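PDB 3I4K: muconate lactonizing enzyme from Corynebacterium glutamicum, which belongs to the enolase superfamily, joining an N-terminal capping domain to a TIM-barrel-type domain whose acidic residues hold a magnesium ion. Local coordinates for residues Lys10-Ile15 with Ser40-Asn45; Ala103-Ala108 with Thr276-Gly281; Val138-Ala143 with Phe345-Gly350; Glu306-Thr311 with Asp338-Gln343. All blocks are in the same frame, centred on the assembly; numbering follows the deposited sequence.

Interaction 1 of 4, residues Lys10-Ile15 with Ser40-Asn45; sequences KVESRI and SVHLEN
The imidazole of H42 is met by K10 over one face and by E12 obliquely. CE of K10 stands 4.0 Å from the H42 ring centroid and 28° off its normal, a CH-pi contact; the lysine chain bends at chi3 (59°), which sets CE over the ring. Backbone atoms of K10 and V11 lie at the ring's edge, while the carboxylate of E12 is turned 86° from the ring plane and its OE1 takes a weak hydrogen bond of 3.3 Å from H42 NE2. The second flat group, the R14 guanidinium, has S40 OG at its edge and grips E12 end-on, NH1 and NH2 both reaching OE1 from the same side, above the carboxylate plane; NH2 is the nearer to E12 OE1, at 2.9 Å. K10 NZ pairs with E12 OE2 at 3.6 Å. Beneath these groups runs antiparallel pairing: K10/H42 and E12/S40 are hydrogen-bonded pairs, V11/V41 the non-hydrogen-bonded pair between them. On the other sheet face V11 CG1 packs 3.7 Å from V41 CG2, with helices 66-81 and 104-121 covering them. In this hairpin of the N-terminal domain the V11/V41 pair is thus apolar against the helices, while the side of K10, E12, R14 and H42 is polar and charged; there E12 draws two cationic side chains together and probably eases the charge they place near H42.

Interaction 2 of 4, residues Ala103-Ala108 with Thr276-Gly281; sequences ARYAKA and TTKHGG
T276 turns its carbonyl O to A108 CB while accepting the N-H of G281; within that span G280 N bonds T277 O and closes a type I turn, T277 to G280. T277 O also faces the first turn of helix 104-121: it lies 3.1 Å from A108 CB and receives a CA-H...O contact from Y105 CA at 3.5 Å. At K278 the backbone itself covers the tyrosine, CA resting over one face of the Y105 ring, 3.7 Å from the centroid and shifted toward the rim. The two side chains lie side by side: K278 CG, anti to the backbone N (chi1 174°), sits 3.4 Å from Y105 OH, and CB is as near. The amino end leads away, to A273 O and to D251, a ligand of the magnesium ion. K278 O touches R104 CB and H279 O approaches R104 CD, so the arginine's aliphatic part lies against the turn. G280, at positive phi, brings its CA to within 3.1 Å of R104 O, a carbonyl that also accepts the helical bond from A108 N. A water donates to G280 O at 2.8 Å and accepts from R104 NH1. G281 N ends the walk against A108 CB. No direct hydrogen bond crosses this buried seam between helix 104-121 of the N-terminal domain and the loop after strand 271-274: CH-pi, CA-H...O and van der Waals contacts carry it, with one water bridge, and set the Y105 ring against K278, whose amino group pairs with a metal ligand.

Interaction 3 of 4, residues Val138-Ala143 with Phe345-Gly350; sequences VDVTWA and FEYKDG
The first strand of the barrel domain, 137-144, meets here the turn of the small antiparallel hairpin formed by strands 347-348 and 351-353, the latter pairing with the barrel strand directly. D349 and G350 both have positive phi and reverse the chain between the two hairpin strands, and this turn offers G350 O to the barrel strand where its regular course is interrupted. V140 N donates to G350 O over 2.9 Å, with an N-H...O angle of 152°; the donor is tilted 22° from the carbonyl plane. It is the single direct hydrogen bond of the contact. Beside this bond, D139 CA lies 3.6 Å from G350 O. The residues flanking V140, D139 and T141, bond by their backbones to T328 instead, while V138 pairs with V352 of the hairpin's second strand.

Side-chain contact is lighter. With V140 CG1 anti to the backbone N (chi1 -179°), its other methyl, CG2, is the one that approaches the tyrosine: it stands at the edge of the Y347 ring, near its plane, 4.4 Å from CE1. The phenol is anchored beyond the contact, its OH bonded to L330 O, and V352 touches both V140 and Y347. V140 O is satisfied by N165 ND2 and also by a water, and that same water spans the contact, donating to V140 O at 3.0 Å and to G350 O at 2.9 Å.

Interaction 4 of 4, residues Glu306-Thr311 with Asp338-Gln343; sequences EGPIGT and DTYIVQ
G307 O is gripped twice by T311, by its N at 3.0 Å and by its hydroxyl OG1 at 2.7 Å, the latter approaching from above the carbonyl plane; G307 itself, the N-cap of helix 308-320, brings its CA near Y340 OH. The helix then starts with P308, which lies on the tyrosine. P308 CG sits over one face of the Y340 ring, 3.8 Å from the centroid, and P308 CD comes 3.2 Å from Y340 CE1, the two side chains crossing at about a right angle. P308 CB packs 3.5 Å from I341 CB. Next along the helix, I309 CD1 meets I341 CD1, a contact whose exact closeness is uncertain. The polar ends are satisfied outside: E52 of strand 48-53 accepts from Y340 OH, G307 N and G310 N. No hydrogen bond joins helix start and loop directly, so their contact is apolar, with P308 touching both the Y340 face and I341, and I309 meeting I341 CD1, while one carboxylate of the N-terminal domain links the phenol to the N-H groups of the N-cap G307 and of G310.

From the N terminus, interaction 1 closes first, within the hairpin of strands 8-25 and 30-43 in the N-terminal domain. Helix 104-121 opens interaction 2, whose partner comes 168 residues later, in the barrel loop after strand 271-274. Before that loop arrives, strand 137-144 opens interaction 3, so interactions 2 and 3 cross along the chain. Interaction 3 ties that strand to the turn before strand 351-353; within its long span interaction 4 opens and closes, tying the start of helix 308-320 to the loop after helix 332-335. T277 OG1 and E306 OE2 join interactions 2 and 4, and F345 packs on P308 between 3 and 4; interaction 1 touches none of them.

Interaction 1 of 4, residues Lys10-Ile15 with Ser40-Asn45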
loop_
_atom_site.group_PDB
_atom_site.type_symbol
_atom_site.label_atom_id
_atom_site.label_comp_id
_atom_site.label_asym_id
_atom_site.label_seq_id
_atom_site.Cartn_x
_atom_site.Cartn_y
_atom_site.Cartn_z
ATOM N N LYS A 10 -2.774 -1.109 28.194
ATOM C CA LYS A 10 -4.224 -1.047 28.236
ATOM C C LYS A 10 -4.835 -0.315 27.043
ATOM O O LYS A 10 -4.190 0.524 26.413
ATOM C CB LYS A 10 -4.629 -0.364 29.552
ATOM C CG LYS A 10 -6.117 -0.130 29.765
ATOM C CD LYS A 10 -6.376 0.617 31.079
ATOM C CE LYS A 10 -5.665 1.969 31.114
ATOM N NZ LYS A 10 -5.921 2.731 32.375
ATOM N N VAL A 11 -6.083 -0.653 26.738
ATOM C CA VAL A 11 -6.827 -0.024 25.652
ATOM C C VAL A 11 -8.232 0.256 26.173
ATOM O O VAL A 11 -8.921 -0.657 26.622
ATOM C CB VAL A 11 -6.936 -0.949 24.420
ATOM C CG1 VAL A 11 -5.616 -0.997 23.671
ATOM C CG2 VAL A 11 -7.311 -2.332 24.867
ATOM N N GLU A 12 -8.650 1.518 26.124
ATOM C CA GLU A 12 -9.975 1.901 26.599
ATOM C C GLU A 12 -10.810 2.465 25.459
ATOM O O GLU A 12 -10.268 2.977 24.485
ATOM C CB GLU A 12 -9.874 2.969 27.693
ATOM C CG GLU A 12 -8.991 2.611 28.880
ATOM C CD GLU A 12 -9.004 3.694 29.954
ATOM O OE1 GLU A 12 -8.810 4.882 29.609
ATOM O OE2 GLU A 12 -9.205 3.352 31.142
ATOM N N SER A 13 -12.131 2.381 25.594
ATOM C CA SER A 13 -13.042 2.899 24.578
ATOM C C SER A 13 -14.155 3.705 25.235
ATOM O O SER A 13 -14.852 3.212 26.124
ATOM C CB SER A 13 -13.647 1.751 23.759
ATOM O OG SER A 13 -14.420 0.880 24.569
ATOM N N ARG A 14 -14.318 4.947 24.793
ATOM C CA ARG A 14 -15.344 5.820 25.343
ATOM C C ARG A 14 -16.316 6.273 24.265
ATOM O O ARG A 14 -15.903 6.717 23.192
ATOM C CB ARG A 14 -14.714 7.067 25.974
ATOM C CG ARG A 14 -13.794 6.809 27.156
ATOM C CD ARG A 14 -13.198 8.117 27.673
ATOM N NE ARG A 14 -12.427 7.915 28.897
ATOM C CZ ARG A 14 -11.291 7.225 28.968
ATOM N NH1 ARG A 14 -10.775 6.665 27.881
ATOM N NH2 ARG A 14 -10.672 7.086 30.133
ATOM N N ILE A 15 -17.610 6.168 24.556
ATOM C CA ILE A 15 -18.621 6.609 23.610
ATOM C C ILE A 15 -18.868 8.089 23.868
ATOM O O ILE A 15 -19.203 8.483 24.985
ATOM C CB ILE A 15 -19.946 5.846 23.792
ATOM C CG1 ILE A 15 -19.737 4.361 23.485
ATOM C CG2 ILE A 15 -21.017 6.454 22.899
ATOM C CD1 ILE A 15 -20.996 3.524 23.608
ATOM N N SER A 40 -8.520 4.493 22.991
ATOM C CA SER A 40 -7.174 4.901 23.362
ATOM C C SER A 40 -6.286 3.709 23.659
ATOM O O SER A 40 -6.721 2.730 24.271
ATOM C CB SER A 40 -7.206 5.816 24.589
ATOM O OG SER A 40 -7.757 5.144 25.708
ATOM N N VAL A 41 -5.041 3.803 23.208
ATOM C CA VAL A 41 -4.054 2.765 23.435
ATOM C C VAL A 41 -3.009 3.351 24.385
ATOM O O VAL A 41 -2.367 4.363 24.086
ATOM C CB VAL A 41 -3.404 2.312 22.104
ATOM C CG1 VAL A 41 -2.231 1.376 22.372
ATOM C CG2 VAL A 41 -4.443 1.580 21.264
ATOM N N HIS A 42 -2.872 2.709 25.542
ATOM C CA HIS A 42 -1.954 3.140 26.590
ATOM C C HIS A 42 -0.680 2.311 26.581
ATOM O O HIS A 42 -0.709 1.096 26.786
ATOM C CB HIS A 42 -2.653 3.015 27.943
ATOM C CG HIS A 42 -3.957 3.746 28.011
ATOM N ND1 HIS A 42 -4.040 5.100 28.254
ATOM C CD2 HIS A 42 -5.228 3.320 27.821
ATOM C CE1 HIS A 42 -5.306 5.477 28.211
ATOM N NE2 HIS A 42 -6.047 4.415 27.948
ATOM N N LEU A 43 0.440 2.984 26.343
ATOM C CA LEU A 43 1.733 2.323 26.282
ATOM C C LEU A 43 2.527 2.415 27.583
ATOM O O LEU A 43 2.444 3.404 28.314
ATOM C CB LEU A 43 2.565 2.907 25.136
ATOM C CG LEU A 43 2.018 2.788 23.711
ATOM C CD1 LEU A 43 3.034 3.360 22.736
ATOM C CD2 LEU A 43 1.736 1.331 23.383
ATOM N N GLU A 44 3.299 1.366 27.849
ATOM C CA GLU A 44 4.139 1.266 29.035
ATOM C C GLU A 44 4.869 2.569 29.353
ATOM O O GLU A 44 4.976 2.956 30.514
ATOM C CB GLU A 44 5.156 0.137 28.839
ATOM C CG GLU A 44 6.127 -0.042 29.983
ATOM C CD GLU A 44 5.414 -0.234 31.296
ATOM O OE1 GLU A 44 4.554 -1.138 31.369
ATOM O OE2 GLU A 44 5.712 0.516 32.252
ATOM N N ASN A 45 5.368 3.240 28.319
ATOM C CA ASN A 45 6.095 4.494 28.485
ATOM C C ASN A 45 5.184 5.683 28.778
ATOM O O ASN A 45 5.586 6.833 28.616
ATOM C CB ASN A 45 6.927 4.787 27.232
ATOM C CG ASN A 45 6.092 4.774 25.963
ATOM O OD1 ASN A 45 6.590 5.049 24.873
ATOM N ND2 ASN A 45 4.814 4.450 26.103
#

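Interaction 2 of 4, residues Ala103-Ala108 with Thr276-Gly281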
loop_
_atom_site.group_PDB
_atom_site.type_symbol
_atom_site.label_atom_id
_atom_site.label_comp_id
_atom_site.label_asym_id
_atom_site.label_seq_id
_atom_site.Cartn_x
_atom_site.Cartn_y
_atom_site.Cartn_z
ATOM N N ALA A 103 -16.200 -6.005 10.221
ATOM C CA ALA A 103 -16.223 -4.981 11.262
ATOM C C ALA A 103 -15.051 -4.010 11.094
ATOM O O ALA A 103 -14.350 -3.693 12.059
ATOM C CB ALA A 103 -16.166 -5.639 12.645
ATOM N N ARG A 104 -14.846 -3.531 9.868
ATOM C CA ARG A 104 -13.751 -2.608 9.585
ATOM C C ARG A 104 -13.794 -1.313 10.401
ATOM O O ARG A 104 -12.763 -0.846 10.876
ATOM C CB ARG A 104 -13.723 -2.263 8.092
ATOM C CG ARG A 104 -13.472 -3.456 7.174
ATOM C CD ARG A 104 -12.139 -4.140 7.455
ATOM N NE ARG A 104 -11.705 -4.950 6.317
ATOM C CZ ARG A 104 -10.573 -5.647 6.268
ATOM N NH1 ARG A 104 -9.736 -5.654 7.301
ATOM N NH2 ARG A 104 -10.263 -6.316 5.165
ATOM N N TYR A 105 -14.977 -0.726 10.555
ATOM C CA TYR A 105 -15.080 0.515 11.312
ATOM C C TYR A 105 -14.514 0.370 12.731
ATOM O O TYR A 105 -13.792 1.244 13.204
ATOM C CB TYR A 105 -16.535 0.991 11.358
ATOM C CG TYR A 105 -16.991 1.693 10.096
ATOM C CD1 TYR A 105 -16.685 3.035 9.873
ATOM C CD2 TYR A 105 -17.731 1.022 9.129
ATOM C CE1 TYR A 105 -17.112 3.692 8.720
ATOM C CE2 TYR A 105 -18.159 1.674 7.962
ATOM C CZ TYR A 105 -17.849 3.005 7.770
ATOM O OH TYR A 105 -18.295 3.661 6.633
ATOM N N ALA A 106 -14.830 -0.737 13.394
ATOM C CA ALA A 106 -14.337 -0.970 14.748
ATOM C C ALA A 106 -12.810 -1.091 14.733
ATOM O O ALA A 106 -12.116 -0.511 15.572
ATOM C CB ALA A 106 -14.954 -2.239 15.319
ATOM N N LYS A 107 -12.301 -1.849 13.763
ATOM C CA LYS A 107 -10.870 -2.070 13.618
ATOM C C LYS A 107 -10.095 -0.794 13.315
ATOM O O LYS A 107 -8.975 -0.615 13.792
ATOM C CB LYS A 107 -10.618 -3.113 12.522
ATOM C CG LYS A 107 -11.154 -4.505 12.858
ATOM C CD LYS A 107 -11.104 -5.444 11.652
ATOM C CE LYS A 107 -11.498 -6.870 12.025
ATOM N NZ LYS A 107 -11.682 -7.743 10.828
ATOM N N ALA A 108 -10.683 0.098 12.525
ATOM C CA ALA A 108 -10.007 1.340 12.175
ATOM C C ALA A 108 -9.583 2.132 13.417
ATOM O O ALA A 108 -8.517 2.755 13.437
ATOM C CB ALA A 108 -10.901 2.188 11.294
ATOM N N THR A 276 -10.374 6.502 6.095
ATOM C CA THR A 276 -9.552 5.674 6.966
ATOM C C THR A 276 -10.389 4.868 7.950
ATOM O O THR A 276 -10.006 3.772 8.356
ATOM C CB THR A 276 -8.520 6.544 7.719
ATOM O OG1 THR A 276 -9.196 7.606 8.418
ATOM C CG2 THR A 276 -7.536 7.156 6.726
ATOM N N THR A 277 -11.550 5.398 8.312
ATOM C CA THR A 277 -12.431 4.705 9.242
ATOM C C THR A 277 -13.140 3.512 8.594
ATOM O O THR A 277 -13.097 2.390 9.115
ATOM C CB THR A 277 -13.485 5.674 9.836
ATOM O OG1 THR A 277 -14.040 6.493 8.796
ATOM C CG2 THR A 277 -12.836 6.577 10.890
ATOM N N LYS A 278 -13.770 3.758 7.450
ATOM C CA LYS A 278 -14.494 2.724 6.724
ATOM C C LYS A 278 -13.600 1.589 6.217
ATOM O O LYS A 278 -14.050 0.453 6.119
ATOM C CB LYS A 278 -15.240 3.345 5.543
ATOM C CG LYS A 278 -15.928 2.334 4.611
ATOM C CD LYS A 278 -16.520 3.025 3.368
ATOM C CE LYS A 278 -15.455 3.810 2.593
ATOM N NZ LYS A 278 -15.975 4.355 1.296
ATOM N N HIS A 279 -12.339 1.889 5.910
ATOM C CA HIS A 279 -11.446 0.863 5.394
ATOM C C HIS A 279 -10.805 0.022 6.473
ATOM O O HIS A 279 -10.109 -0.952 6.185
ATOM C CB HIS A 279 -10.376 1.494 4.506
ATOM C CG HIS A 279 -10.938 2.204 3.316
ATOM N ND1 HIS A 279 -11.907 1.646 2.510
ATOM C CD2 HIS A 279 -10.666 3.421 2.791
ATOM C CE1 HIS A 279 -12.207 2.492 1.539
ATOM N NE2 HIS A 279 -11.468 3.576 1.687
ATOM N N GLY A 280 -11.044 0.393 7.723
ATOM C CA GLY A 280 -10.483 -0.372 8.819
ATOM C C GLY A 280 -9.054 -0.030 9.177
ATOM O O GLY A 280 -8.282 -0.913 9.554
ATOM N N GLY A 281 -8.688 1.237 9.047
ATOM C CA GLY A 281 -7.341 1.646 9.411
ATOM C C GLY A 281 -6.520 2.360 8.359
ATOM O O GLY A 281 -6.900 2.455 7.186
HETATM O O HOH W 1 -8.725 -3.726 9.651
#

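Interaction 3 of 4, residues Val138-Ala143 with Phe345-Gly350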
loop_
_atom_site.group_PDB
_atom_site.type_symbol
_atom_site.label_atom_id
_atom_site.label_comp_id
_atom_site.label_asym_id
_atom_site.label_seq_id
_atom_site.Cartn_x
_atom_site.Cartn_y
_atom_site.Cartn_z
ATOM N N VAL A 138 -4.913 20.394 2.057
ATOM C CA VAL A 138 -5.802 19.759 1.090
ATOM C C VAL A 138 -7.046 20.589 0.817
ATOM O O VAL A 138 -7.410 21.464 1.606
ATOM C CB VAL A 138 -6.269 18.361 1.591
ATOM C CG1 VAL A 138 -5.072 17.435 1.768
ATOM C CG2 VAL A 138 -7.016 18.497 2.916
ATOM N N ASP A 139 -7.693 20.331 -0.312
ATOM C CA ASP A 139 -8.920 21.041 -0.618
ATOM C C ASP A 139 -10.035 20.358 0.164
ATOM O O ASP A 139 -9.956 19.164 0.472
ATOM C CB ASP A 139 -9.204 21.014 -2.114
ATOM C CG ASP A 139 -8.222 21.870 -2.896
ATOM O OD1 ASP A 139 -7.975 23.020 -2.471
ATOM O OD2 ASP A 139 -7.698 21.406 -3.930
ATOM N N VAL A 140 -11.064 21.124 0.502
ATOM C CA VAL A 140 -12.174 20.589 1.267
ATOM C C VAL A 140 -13.507 20.909 0.619
ATOM O O VAL A 140 -13.829 22.073 0.355
ATOM C CB VAL A 140 -12.159 21.139 2.720
ATOM C CG1 VAL A 140 -13.327 20.554 3.526
ATOM C CG2 VAL A 140 -10.839 20.788 3.386
ATOM N N THR A 141 -14.262 19.854 0.341
ATOM C CA THR A 141 -15.586 19.964 -0.250
ATOM C C THR A 141 -16.540 20.032 0.936
ATOM O O THR A 141 -16.407 19.251 1.880
ATOM C CB THR A 141 -15.941 18.707 -1.098
ATOM O OG1 THR A 141 -15.023 18.584 -2.190
ATOM C CG2 THR A 141 -17.362 18.809 -1.640
ATOM N N TRP A 142 -17.488 20.964 0.900
ATOM C CA TRP A 142 -18.448 21.094 1.994
ATOM C C TRP A 142 -19.732 20.346 1.646
ATOM O O TRP A 142 -20.321 20.564 0.589
ATOM C CB TRP A 142 -18.749 22.581 2.283
ATOM C CG TRP A 142 -19.775 22.807 3.382
ATOM C CD1 TRP A 142 -21.090 23.156 3.219
ATOM C CD2 TRP A 142 -19.578 22.648 4.798
ATOM N NE1 TRP A 142 -21.721 23.221 4.443
ATOM C CE2 TRP A 142 -20.819 22.913 5.427
ATOM C CE3 TRP A 142 -18.477 22.305 5.596
ATOM C CZ2 TRP A 142 -20.990 22.847 6.819
ATOM C CZ3 TRP A 142 -18.647 22.238 6.991
ATOM C CH2 TRP A 142 -19.897 22.509 7.581
ATOM N N ALA A 143 -20.147 19.451 2.537
ATOM C CA ALA A 143 -21.359 18.666 2.322
ATOM C C ALA A 143 -22.540 19.213 3.126
ATOM O O ALA A 143 -22.418 19.525 4.309
ATOM C CB ALA A 143 -21.109 17.208 2.701
ATOM N N PHE A 345 -8.341 23.523 14.070
ATOM C CA PHE A 345 -7.921 23.275 12.699
ATOM C C PHE A 345 -7.997 24.600 11.960
ATOM O O PHE A 345 -8.748 25.487 12.361
ATOM C CB PHE A 345 -8.851 22.258 12.033
ATOM C CG PHE A 345 -8.685 20.858 12.542
ATOM C CD1 PHE A 345 -7.621 20.075 12.122
ATOM C CD2 PHE A 345 -9.595 20.322 13.447
ATOM C CE1 PHE A 345 -7.460 18.772 12.595
ATOM C CE2 PHE A 345 -9.445 19.017 13.930
ATOM C CZ PHE A 345 -8.375 18.242 13.502
ATOM N N GLU A 346 -7.230 24.743 10.887
ATOM C CA GLU A 346 -7.252 25.989 10.135
ATOM C C GLU A 346 -7.914 25.798 8.788
ATOM O O GLU A 346 -7.298 25.272 7.863
ATOM C CB GLU A 346 -5.834 26.519 9.920
ATOM C CG GLU A 346 -4.987 26.545 11.167
ATOM C CD GLU A 346 -3.633 27.179 10.926
ATOM O OE1 GLU A 346 -2.728 26.968 11.762
ATOM O OE2 GLU A 346 -3.478 27.894 9.906
ATOM N N TYR A 347 -9.170 26.225 8.686
ATOM C CA TYR A 347 -9.932 26.121 7.448
ATOM C C TYR A 347 -10.009 27.486 6.803
ATOM O O TYR A 347 -10.697 28.374 7.308
ATOM C CB TYR A 347 -11.361 25.641 7.722
ATOM C CG TYR A 347 -11.472 24.200 8.138
ATOM C CD1 TYR A 347 -11.546 23.177 7.186
ATOM C CD2 TYR A 347 -11.509 23.851 9.487
ATOM C CE1 TYR A 347 -11.656 21.843 7.572
ATOM C CE2 TYR A 347 -11.617 22.522 9.885
ATOM C CZ TYR A 347 -11.691 21.523 8.922
ATOM O OH TYR A 347 -11.796 20.213 9.325
ATOM N N LYS A 348 -9.301 27.669 5.696
ATOM C CA LYS A 348 -9.349 28.945 5.002
ATOM C C LYS A 348 -9.151 28.762 3.509
ATOM O O LYS A 348 -8.453 27.850 3.070
ATOM C CB LYS A 348 -8.297 29.916 5.560
ATOM C CG LYS A 348 -6.853 29.482 5.383
ATOM C CD LYS A 348 -5.901 30.552 5.910
ATOM C CE LYS A 348 -4.445 30.108 5.808
ATOM N NZ LYS A 348 -3.510 31.108 6.406
ATOM N N ASP A 349 -9.794 29.626 2.735
ATOM C CA ASP A 349 -9.693 29.584 1.285
ATOM C C ASP A 349 -10.013 28.210 0.689
ATOM O O ASP A 349 -9.365 27.765 -0.257
ATOM C CB ASP A 349 -8.293 30.037 0.857
ATOM C CG ASP A 349 -7.955 31.430 1.364
ATOM O OD1 ASP A 349 -8.685 32.383 1.007
ATOM O OD2 ASP A 349 -6.967 31.570 2.122
ATOM N N GLY A 350 -11.015 27.545 1.254
ATOM C CA GLY A 350 -11.423 26.247 0.745
ATOM C C GLY A 350 -10.504 25.093 1.085
ATOM O O GLY A 350 -10.630 24.004 0.522
HETATM O O HOH W 2 -12.617 23.904 -1.641
#

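Interaction 4 of 4, residues Glu306-Thr311 with Asp338-Gln343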
loop_
_atom_site.group_PDB
_atom_site.type_symbol
_atom_site.label_atom_id
_atom_site.label_comp_id
_atom_site.label_asym_id
_atom_site.label_seq_id
_atom_site.Cartn_x
_atom_site.Cartn_y
_atom_site.Cartn_z
ATOM N N GLU A 306 -16.028 12.220 10.913
ATOM C CA GLU A 306 -15.166 11.974 12.066
ATOM C C GLU A 306 -15.058 13.225 12.918
ATOM O O GLU A 306 -15.257 14.344 12.429
ATOM C CB GLU A 306 -13.739 11.597 11.634
ATOM C CG GLU A 306 -13.594 10.290 10.858
ATOM C CD GLU A 306 -13.909 10.434 9.382
ATOM O OE1 GLU A 306 -14.175 11.567 8.928
ATOM O OE2 GLU A 306 -13.883 9.408 8.676
ATOM N N GLY A 307 -14.740 13.023 14.192
ATOM C CA GLY A 307 -14.544 14.145 15.085
ATOM C C GLY A 307 -13.142 14.663 14.797
ATOM O O GLY A 307 -12.562 14.317 13.764
ATOM N N PRO A 308 -12.558 15.486 15.682
ATOM C CA PRO A 308 -11.208 16.015 15.453
ATOM C C PRO A 308 -10.124 14.945 15.345
ATOM O O PRO A 308 -9.235 15.047 14.506
ATOM C CB PRO A 308 -10.997 16.948 16.644
ATOM C CG PRO A 308 -11.844 16.311 17.722
ATOM C CD PRO A 308 -13.102 15.978 16.957
ATOM N N ILE A 309 -10.197 13.923 16.188
ATOM C CA ILE A 309 -9.210 12.852 16.162
ATOM C C ILE A 309 -9.278 12.079 14.841
ATOM O O ILE A 309 -8.269 11.905 14.159
ATOM C CB ILE A 309 -9.425 11.869 17.346
ATOM C CG1 ILE A 309 -8.905 12.496 18.646
ATOM C CG2 ILE A 309 -8.713 10.559 17.088
ATOM C CD1 ILE A 309 -7.413 12.819 18.627
ATOM N N GLY A 310 -10.477 11.623 14.486
ATOM C CA GLY A 310 -10.638 10.865 13.260
ATOM C C GLY A 310 -10.259 11.650 12.024
ATOM O O GLY A 310 -9.644 11.110 11.097
ATOM N N THR A 311 -10.630 12.925 12.009
ATOM C CA THR A 311 -10.339 13.804 10.889
ATOM C C THR A 311 -8.834 14.030 10.757
ATOM O O THR A 311 -8.308 14.140 9.652
ATOM C CB THR A 311 -11.045 15.154 11.075
ATOM O OG1 THR A 311 -12.468 14.948 11.095
ATOM C CG2 THR A 311 -10.675 16.116 9.958
ATOM N N ASP A 338 -19.051 21.786 19.151
ATOM C CA ASP A 338 -17.983 21.866 20.140
ATOM C C ASP A 338 -16.952 20.776 19.849
ATOM O O ASP A 338 -17.202 19.883 19.039
ATOM C CB ASP A 338 -18.567 21.705 21.546
ATOM C CG ASP A 338 -17.535 21.906 22.637
ATOM O OD1 ASP A 338 -16.671 22.792 22.492
ATOM O OD2 ASP A 338 -17.596 21.188 23.654
ATOM N N THR A 339 -15.794 20.847 20.497
ATOM C CA THR A 339 -14.754 19.854 20.272
ATOM C C THR A 339 -14.164 19.292 21.565
ATOM O O THR A 339 -14.708 19.498 22.650
ATOM C CB THR A 339 -13.622 20.446 19.389
ATOM O OG1 THR A 339 -12.485 19.574 19.407
ATOM C CG2 THR A 339 -13.217 21.819 19.881
ATOM N N TYR A 340 -13.066 18.557 21.436
ATOM C CA TYR A 340 -12.371 17.967 22.575
ATOM C C TYR A 340 -10.943 17.697 22.140
ATOM O O TYR A 340 -10.342 16.691 22.520
ATOM C CB TYR A 340 -13.037 16.655 23.000
ATOM C CG TYR A 340 -13.158 15.629 21.897
ATOM C CD1 TYR A 340 -14.014 15.837 20.818
ATOM C CD2 TYR A 340 -12.417 14.447 21.930
ATOM C CE1 TYR A 340 -14.132 14.898 19.801
ATOM C CE2 TYR A 340 -12.527 13.500 20.914
ATOM C CZ TYR A 340 -13.387 13.736 19.854
ATOM O OH TYR A 340 -13.506 12.814 18.842
ATOM N N ILE A 341 -10.395 18.620 21.359
ATOM C CA ILE A 341 -9.054 18.448 20.835
ATOM C C ILE A 341 -8.012 19.515 21.197
ATOM O O ILE A 341 -6.893 19.492 20.678
ATOM C CB ILE A 341 -9.133 18.275 19.293
ATOM C CG1 ILE A 341 -8.164 17.185 18.859
ATOM C CG2 ILE A 341 -8.860 19.588 18.579
ATOM C CD1 ILE A 341 -8.413 15.854 19.539
ATOM N N VAL A 342 -8.362 20.438 22.087
ATOM C CA VAL A 342 -7.427 21.490 22.502
ATOM C C VAL A 342 -7.119 22.489 21.383
ATOM O O VAL A 342 -7.574 23.634 21.428
ATOM C CB VAL A 342 -6.090 20.889 23.007
ATOM C CG1 VAL A 342 -5.119 22.001 23.369
ATOM C CG2 VAL A 342 -6.340 19.998 24.209
ATOM N N GLN A 343 -6.344 22.065 20.388
ATOM C CA GLN A 343 -6.005 22.944 19.271
ATOM C C GLN A 343 -7.178 23.078 18.317
ATOM O O GLN A 343 -8.172 22.365 18.435
ATOM C CB GLN A 343 -4.802 22.406 18.495
ATOM C CG GLN A 343 -3.550 22.241 19.325
ATOM C CD GLN A 343 -3.279 20.798 19.686
ATOM O OE1 GLN A 343 -4.155 20.092 20.190
ATOM N NE2 GLN A 343 -2.055 20.350 19.431
#